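PDB 2G29: Nitrate/nitrite binding protein NrtA from Synechocystis sp., which binds nitrate as the periplasmic substrate-binding protein of the NrtABCD ABC transporter, which takes up nitrate and probably also nitrite. Local coordinates for residues D90-T96 against E239-R245; P99-T103 against P114-L118. All coordinates share one frame; numbering follows the deposited sequence.

Contact 1 of 2, residues D90-T96 against E239-R245; sequences DGAHILT and EKAFGMR. With NO3 (nitrate ion), chain B.
The Phe-242 ring turns an edge to the facing strand, with Ala-92 O near the ring plane and 4.1 Å from Phe-242 CD1. At the imidazole of His-93 the CG methylene of Lys-240, a nitrate-binding residue, arrives obliquely. Lys-240 then runs alongside Leu-95, pointing the same way, and packing is tight where Lys-240 CE meets Leu-95 CD2 at 3.5 Å. Bends at chi2 (-65°) and chi4 (-59°) bring Lys-240 NZ to 2.8 Å from nitrate O1. Lys-240 NZ also makes a salt bridge to Glu-239 OE2 at 2.8 Å, on its anti side and somewhat out of the carboxylate plane, and a second one to Asp-44; Thr-166 also grips Glu-239. Cutting Lys-240 back to an alanine would probably deprive nitrate of this donor and leave both carboxylates without their shared positive partner. Along the strands, Ala-92 with Gly-243 and Ile-94 with Ala-241 form antiparallel hydrogen-bonded pairs. A CB on Gly-91 would run into Gly-243 O and Met-244 CG. Glu-239 O accepts from Thr-96 N at 3.2 Å and from Thr-96 OG1 at 2.7 Å, the hydroxyl above the carbonyl plane. These are inner strands of a mixed five-stranded sheet in one domain of this periplasmic binding protein, flanked by strands 36-39 and 115-120; helix 73-82 covers Ala-92 and Ile-94, while helix 166-177 touches Leu-95 and Lys-240.

Contact 2 of 2, residues P99-T103 against P114-L118; sequences PYLIT and PMYIL
With chi1 at -68°, Thr-103 holds OG1 beside its own backbone N, where it can serve both Met-115 and the preceding helical turn. It accepts from Met-115 N over 2.9 Å through a bent bond and donates to Pro-99 O, 2.7 Å from Thr-103 OG1. Pro-99 O also takes the helical bond from Thr-103 N, and the two donors reach it from opposite faces of the carbonyl plane. Accepting one bond and donating the other, the hydroxyl is fixed in rotation and ties the helix to the start of the strand. Met-115 runs out from the strand and bends at chi3 (68°), setting its sulfur against the helix: Met-115 SD lies 3.9 Å from Pro-99 CA and 4.0 Å from Ile-102 CD1. Farther along, Ile-117 crosses the Pro-99 ring at about a right angle, with Ile-117 CG1 3.9 Å from Pro-99 CG. The end of the same branch, Ile-117 CD1, comes obliquely to the Tyr-100 ring, 3.7 Å from Tyr-100 CE1. The Tyr-100 hydroxyl goes elsewhere, to Asp-335, and helix 354-361 packs on that side chain too. Helix and strand run nearly antiparallel, their axes 8.0 Å apart. Strand 115-120 is parallel to strand 91-95 but separated from it by strand 240-245, so helix 97-104 belongs to a beta-alpha-beta connection with one strand inserted, as in the 2-1-3-5-4 sheet order of type II periplasmic binding proteins.

Contacts 1 and 2 share one sheet and lie with their centres about 8 Å apart. Strand 240-245 joins them: it pairs with 91-95 on one side and with 115-120 on the other, where Met-244 O probably accepts from Tyr-116 N at 2.8 Å and Phe-242 O from Leu-118 N at 2.9 Å. Met-115 CE also packs against Gly-243 C at 3.8 Å. Strand 91-95 leads directly into helix 97-104 of contact 2. Nitrate is held at contact 1 by Lys-240, with Trp-73 and Gly-211 as further donors; contact 2 lies farther from the ion-binding lysine, the Pro-99 side chain about 9 Å from that of Lys-240 at their nearest atoms.

Contact 1 of 2, residues D90-T96 against E239-R245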
loop_
_atom_site.group_PDB
_atom_site.type_symbol
_atom_site.label_atom_id
_atom_site.label_comp_id
_atom_site.label_asym_id
_atom_site.label_seq_id
_atom_site.Cartn_x
_atom_site.Cartn_y
_atom_site.Cartn_z
ATOM N N ASP A 90 -12.346 -12.754 -4.770
ATOM C CA ASP A 90 -11.288 -13.762 -4.791
ATOM C C ASP A 90 -9.907 -13.218 -4.447
ATOM O O ASP A 90 -9.026 -13.976 -4.007
ATOM C CB ASP A 90 -11.195 -14.387 -6.198
ATOM C CG ASP A 90 -12.523 -14.990 -6.676
ATOM O OD1 ASP A 90 -13.007 -15.946 -6.045
ATOM O OD2 ASP A 90 -13.076 -14.488 -7.678
ATOM N N GLY A 91 -9.708 -11.923 -4.696
ATOM C CA GLY A 91 -8.425 -11.318 -4.419
ATOM C C GLY A 91 -8.579 -9.816 -4.458
ATOM O O GLY A 91 -9.671 -9.294 -4.712
ATOM N N ALA A 92 -7.480 -9.101 -4.250
ATOM C CA ALA A 92 -7.562 -7.645 -4.199
ATOM C C ALA A 92 -6.227 -6.947 -4.271
ATOM O O ALA A 92 -5.192 -7.543 -3.974
ATOM C CB ALA A 92 -8.190 -7.236 -2.845
ATOM N N HIS A 93 -6.305 -5.669 -4.661
ATOM C CA HIS A 93 -5.207 -4.710 -4.554
ATOM C C HIS A 93 -5.387 -4.503 -3.032
ATOM O O HIS A 93 -6.465 -4.168 -2.564
ATOM C CB HIS A 93 -5.543 -3.489 -5.440
ATOM C CG HIS A 93 -5.308 -2.137 -4.817
ATOM N ND1 HIS A 93 -4.099 -1.471 -4.834
ATOM C CD2 HIS A 93 -6.210 -1.273 -4.291
ATOM C CE1 HIS A 93 -4.271 -0.238 -4.359
ATOM N NE2 HIS A 93 -5.538 -0.098 -4.034
ATOM N N ILE A 94 -4.321 -4.702 -2.260
ATOM C CA ILE A 94 -4.447 -4.700 -0.810
ATOM C C ILE A 94 -3.205 -4.240 -0.058
ATOM O O ILE A 94 -2.089 -4.344 -0.543
ATOM C CB ILE A 94 -4.852 -6.146 -0.379
ATOM C CG1 ILE A 94 -5.343 -6.161 1.071
ATOM C CG2 ILE A 94 -3.690 -7.108 -0.596
ATOM C CD1 ILE A 94 -6.271 -7.407 1.364
ATOM N N LEU A 95 -3.404 -3.708 1.142
ATOM C CA LEU A 95 -2.253 -3.296 1.958
ATOM C C LEU A 95 -1.447 -4.583 2.254
ATOM O O LEU A 95 -2.030 -5.618 2.630
ATOM C CB LEU A 95 -2.759 -2.700 3.274
ATOM C CG LEU A 95 -3.759 -1.545 3.145
ATOM C CD1 LEU A 95 -4.117 -0.979 4.531
ATOM C CD2 LEU A 95 -3.164 -0.417 2.303
ATOM N N THR A 96 -0.121 -4.543 2.147
ATOM C CA THR A 96 0.678 -5.757 2.378
ATOM C C THR A 96 0.402 -6.521 3.700
ATOM O O THR A 96 0.348 -7.733 3.685
ATOM C CB THR A 96 2.215 -5.474 2.224
ATOM O OG1 THR A 96 2.490 -5.259 0.839
ATOM C CG2 THR A 96 3.083 -6.629 2.735
ATOM N N GLU A 239 4.559 -1.420 -0.572
ATOM C CA GLU A 239 3.260 -0.841 -0.206
ATOM C C GLU A 239 2.116 -1.801 -0.490
ATOM O O GLU A 239 1.819 -2.679 0.337
ATOM C CB GLU A 239 3.082 0.505 -0.934
ATOM C CG GLU A 239 1.768 1.232 -0.670
ATOM C CD GLU A 239 1.437 1.437 0.795
ATOM O OE1 GLU A 239 2.342 1.773 1.606
ATOM O OE2 GLU A 239 0.228 1.314 1.110
ATOM N N LYS A 240 1.469 -1.697 -1.642
ATOM C CA LYS A 240 0.358 -2.616 -1.940
ATOM C C LYS A 240 0.823 -3.943 -2.469
ATOM O O LYS A 240 1.913 -4.072 -3.045
ATOM C CB LYS A 240 -0.611 -1.991 -2.959
ATOM C CG LYS A 240 -1.125 -0.621 -2.553
ATOM C CD LYS A 240 -1.998 -0.703 -1.279
ATOM C CE LYS A 240 -2.723 0.616 -1.002
ATOM N NZ LYS A 240 -1.785 1.819 -0.821
ATOM N N ALA A 241 -0.025 -4.943 -2.253
ATOM C CA ALA A 241 0.222 -6.286 -2.733
ATOM C C ALA A 241 -0.943 -6.729 -3.603
ATOM O O ALA A 241 -2.053 -6.184 -3.534
ATOM C CB ALA A 241 0.328 -7.263 -1.538
ATOM N N PHE A 242 -0.664 -7.698 -4.465
ATOM C CA PHE A 242 -1.732 -8.335 -5.223
ATOM C C PHE A 242 -1.946 -9.621 -4.399
ATOM O O PHE A 242 -1.151 -10.579 -4.416
ATOM C CB PHE A 242 -1.288 -8.653 -6.666
ATOM C CG PHE A 242 -2.285 -9.482 -7.460
ATOM C CD1 PHE A 242 -3.641 -9.416 -7.222
ATOM C CD2 PHE A 242 -1.834 -10.305 -8.482
ATOM C CE1 PHE A 242 -4.555 -10.150 -7.979
ATOM C CE2 PHE A 242 -2.745 -11.048 -9.245
ATOM C CZ PHE A 242 -4.089 -10.965 -8.986
ATOM N N GLY A 243 -3.020 -9.605 -3.616
ATOM C CA GLY A 243 -3.307 -10.759 -2.779
ATOM C C GLY A 243 -4.515 -11.551 -3.246
ATOM O O GLY A 243 -5.460 -10.973 -3.782
ATOM N N MET A 244 -4.494 -12.854 -3.029
ATOM C CA MET A 244 -5.629 -13.683 -3.395
ATOM C C MET A 244 -5.915 -14.738 -2.342
ATOM O O MET A 244 -5.026 -15.135 -1.582
ATOM C CB MET A 244 -5.367 -14.384 -4.750
ATOM C CG MET A 244 -5.243 -13.441 -5.968
ATOM S SD MET A 244 -5.659 -14.265 -7.541
ATOM C CE MET A 244 -7.464 -14.494 -7.279
ATOM N N ARG A 245 -7.159 -15.177 -2.261
ATOM C CA ARG A 245 -7.516 -16.284 -1.369
ATOM C C ARG A 245 -6.704 -17.504 -1.821
ATOM O O ARG A 245 -6.596 -17.780 -3.039
ATOM C CB ARG A 245 -9.003 -16.609 -1.472
ATOM C CG ARG A 245 -9.871 -15.632 -0.662
ATOM C CD ARG A 245 -11.349 -15.951 -0.695
ATOM N NE ARG A 245 -11.649 -17.324 -0.281
ATOM C CZ ARG A 245 -12.473 -17.644 0.701
ATOM N NH1 ARG A 245 -13.080 -16.698 1.421
ATOM N NH2 ARG A 245 -12.731 -18.924 0.933
HETATM N N NO3 B . -4.332 3.978 0.879
HETATM O O1 NO3 B . -3.289 4.038 0.000
HETATM O O2 NO3 B . -5.021 4.966 1.500
HETATM O O3 NO3 B . -4.786 2.584 1.275
#

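Contact 2 of 2, residues P99-T103 against P114-L118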
loop_
_atom_site.group_PDB
_atom_site.type_symbol
_atom_site.label_atom_id
_atom_site.label_comp_id
_atom_site.label_asym_id
_atom_site.label_seq_id
_atom_site.Cartn_x
_atom_site.Cartn_y
_atom_site.Cartn_z
ATOM N N PRO A 99 -3.046 -9.526 3.963
ATOM C CA PRO A 99 -3.162 -10.965 3.709
ATOM C C PRO A 99 -2.666 -11.765 4.919
ATOM O O PRO A 99 -3.185 -12.863 5.201
ATOM C CB PRO A 99 -2.286 -11.165 2.468
ATOM C CG PRO A 99 -2.544 -9.890 1.716
ATOM C CD PRO A 99 -2.492 -8.821 2.793
ATOM N N TYR A 100 -1.703 -11.219 5.673
ATOM C CA TYR A 100 -1.181 -11.878 6.855
ATOM C C TYR A 100 -2.197 -11.822 8.003
ATOM O O TYR A 100 -2.472 -12.832 8.643
ATOM C CB TYR A 100 0.126 -11.206 7.293
ATOM C CG TYR A 100 1.256 -11.587 6.377
ATOM C CD1 TYR A 100 1.656 -10.760 5.316
ATOM C CD2 TYR A 100 1.870 -12.832 6.518
ATOM C CE1 TYR A 100 2.631 -11.171 4.432
ATOM C CE2 TYR A 100 2.842 -13.265 5.635
ATOM C CZ TYR A 100 3.215 -12.431 4.597
ATOM O OH TYR A 100 4.161 -12.890 3.723
ATOM N N LEU A 101 -2.750 -10.644 8.264
ATOM C CA LEU A 101 -3.710 -10.511 9.363
ATOM C C LEU A 101 -4.986 -11.326 9.104
ATOM O O LEU A 101 -5.623 -11.822 10.020
ATOM C CB LEU A 101 -4.029 -9.042 9.573
ATOM C CG LEU A 101 -2.802 -8.165 9.914
ATOM C CD1 LEU A 101 -3.171 -6.714 9.747
ATOM C CD2 LEU A 101 -2.307 -8.414 11.345
ATOM N N ILE A 102 -5.364 -11.457 7.842
ATOM C CA ILE A 102 -6.548 -12.230 7.488
ATOM C C ILE A 102 -6.244 -13.745 7.563
ATOM O O ILE A 102 -7.068 -14.536 8.044
ATOM C CB ILE A 102 -7.057 -11.844 6.077
ATOM C CG1 ILE A 102 -7.555 -10.397 6.113
ATOM C CG2 ILE A 102 -8.169 -12.798 5.650
ATOM C CD1 ILE A 102 -7.847 -9.810 4.700
ATOM N N THR A 103 -5.082 -14.168 7.084
ATOM C CA THR A 103 -4.703 -15.591 7.145
ATOM C C THR A 103 -4.584 -16.010 8.612
ATOM O O THR A 103 -5.082 -17.070 9.020
ATOM C CB THR A 103 -3.330 -15.824 6.497
ATOM O OG1 THR A 103 -3.419 -15.586 5.075
ATOM C CG2 THR A 103 -2.849 -17.213 6.757
ATOM N N PRO A 114 -7.109 -18.246 4.645
ATOM C CA PRO A 114 -5.765 -18.180 4.055
ATOM C C PRO A 114 -5.634 -17.444 2.753
ATOM O O PRO A 114 -6.508 -17.535 1.878
ATOM C CB PRO A 114 -5.317 -19.642 4.016
ATOM C CG PRO A 114 -6.672 -20.413 3.878
ATOM C CD PRO A 114 -7.666 -19.608 4.701
ATOM N N MET A 115 -4.551 -16.682 2.654
ATOM C CA MET A 115 -4.284 -15.886 1.457
ATOM C C MET A 115 -2.840 -16.017 1.010
ATOM O O MET A 115 -1.983 -16.485 1.759
ATOM C CB MET A 115 -4.574 -14.390 1.745
ATOM C CG MET A 115 -6.037 -14.066 1.934
ATOM S SD MET A 115 -6.370 -12.295 1.965
ATOM C CE MET A 115 -5.992 -11.876 0.193
ATOM N N TYR A 116 -2.586 -15.600 -0.230
ATOM C CA TYR A 116 -1.227 -15.553 -0.766
ATOM C C TYR A 116 -0.959 -14.151 -1.310
ATOM O O TYR A 116 -1.878 -13.445 -1.698
ATOM C CB TYR A 116 -1.057 -16.471 -1.974
ATOM C CG TYR A 116 -1.154 -17.932 -1.746
ATOM C CD1 TYR A 116 -0.472 -18.541 -0.701
ATOM C CD2 TYR A 116 -1.912 -18.720 -2.601
ATOM C CE1 TYR A 116 -0.560 -19.928 -0.501
ATOM C CE2 TYR A 116 -1.983 -20.088 -2.430
ATOM C CZ TYR A 116 -1.313 -20.680 -1.371
ATOM O OH TYR A 116 -1.393 -22.039 -1.133
ATOM N N ILE A 117 0.315 -13.768 -1.322
ATOM C CA ILE A 117 0.711 -12.531 -1.985
ATOM C C ILE A 117 1.445 -13.023 -3.244
ATOM O O ILE A 117 2.449 -13.753 -3.183
ATOM C CB ILE A 117 1.619 -11.663 -1.108
ATOM C CG1 ILE A 117 0.781 -11.010 -0.020
ATOM C CG2 ILE A 117 2.349 -10.621 -1.985
ATOM C CD1 ILE A 117 1.667 -10.190 0.966
ATOM N N LEU A 118 0.907 -12.615 -4.389
ATOM C CA LEU A 118 1.467 -13.021 -5.697
ATOM C C LEU A 118 2.450 -12.014 -6.262
ATOM O O LEU A 118 3.324 -12.382 -7.047
ATOM C CB LEU A 118 0.352 -13.223 -6.717
ATOM C CG LEU A 118 -0.720 -14.230 -6.277
ATOM C CD1 LEU A 118 -1.773 -14.326 -7.403
ATOM C CD2 LEU A 118 -0.119 -15.576 -5.957
#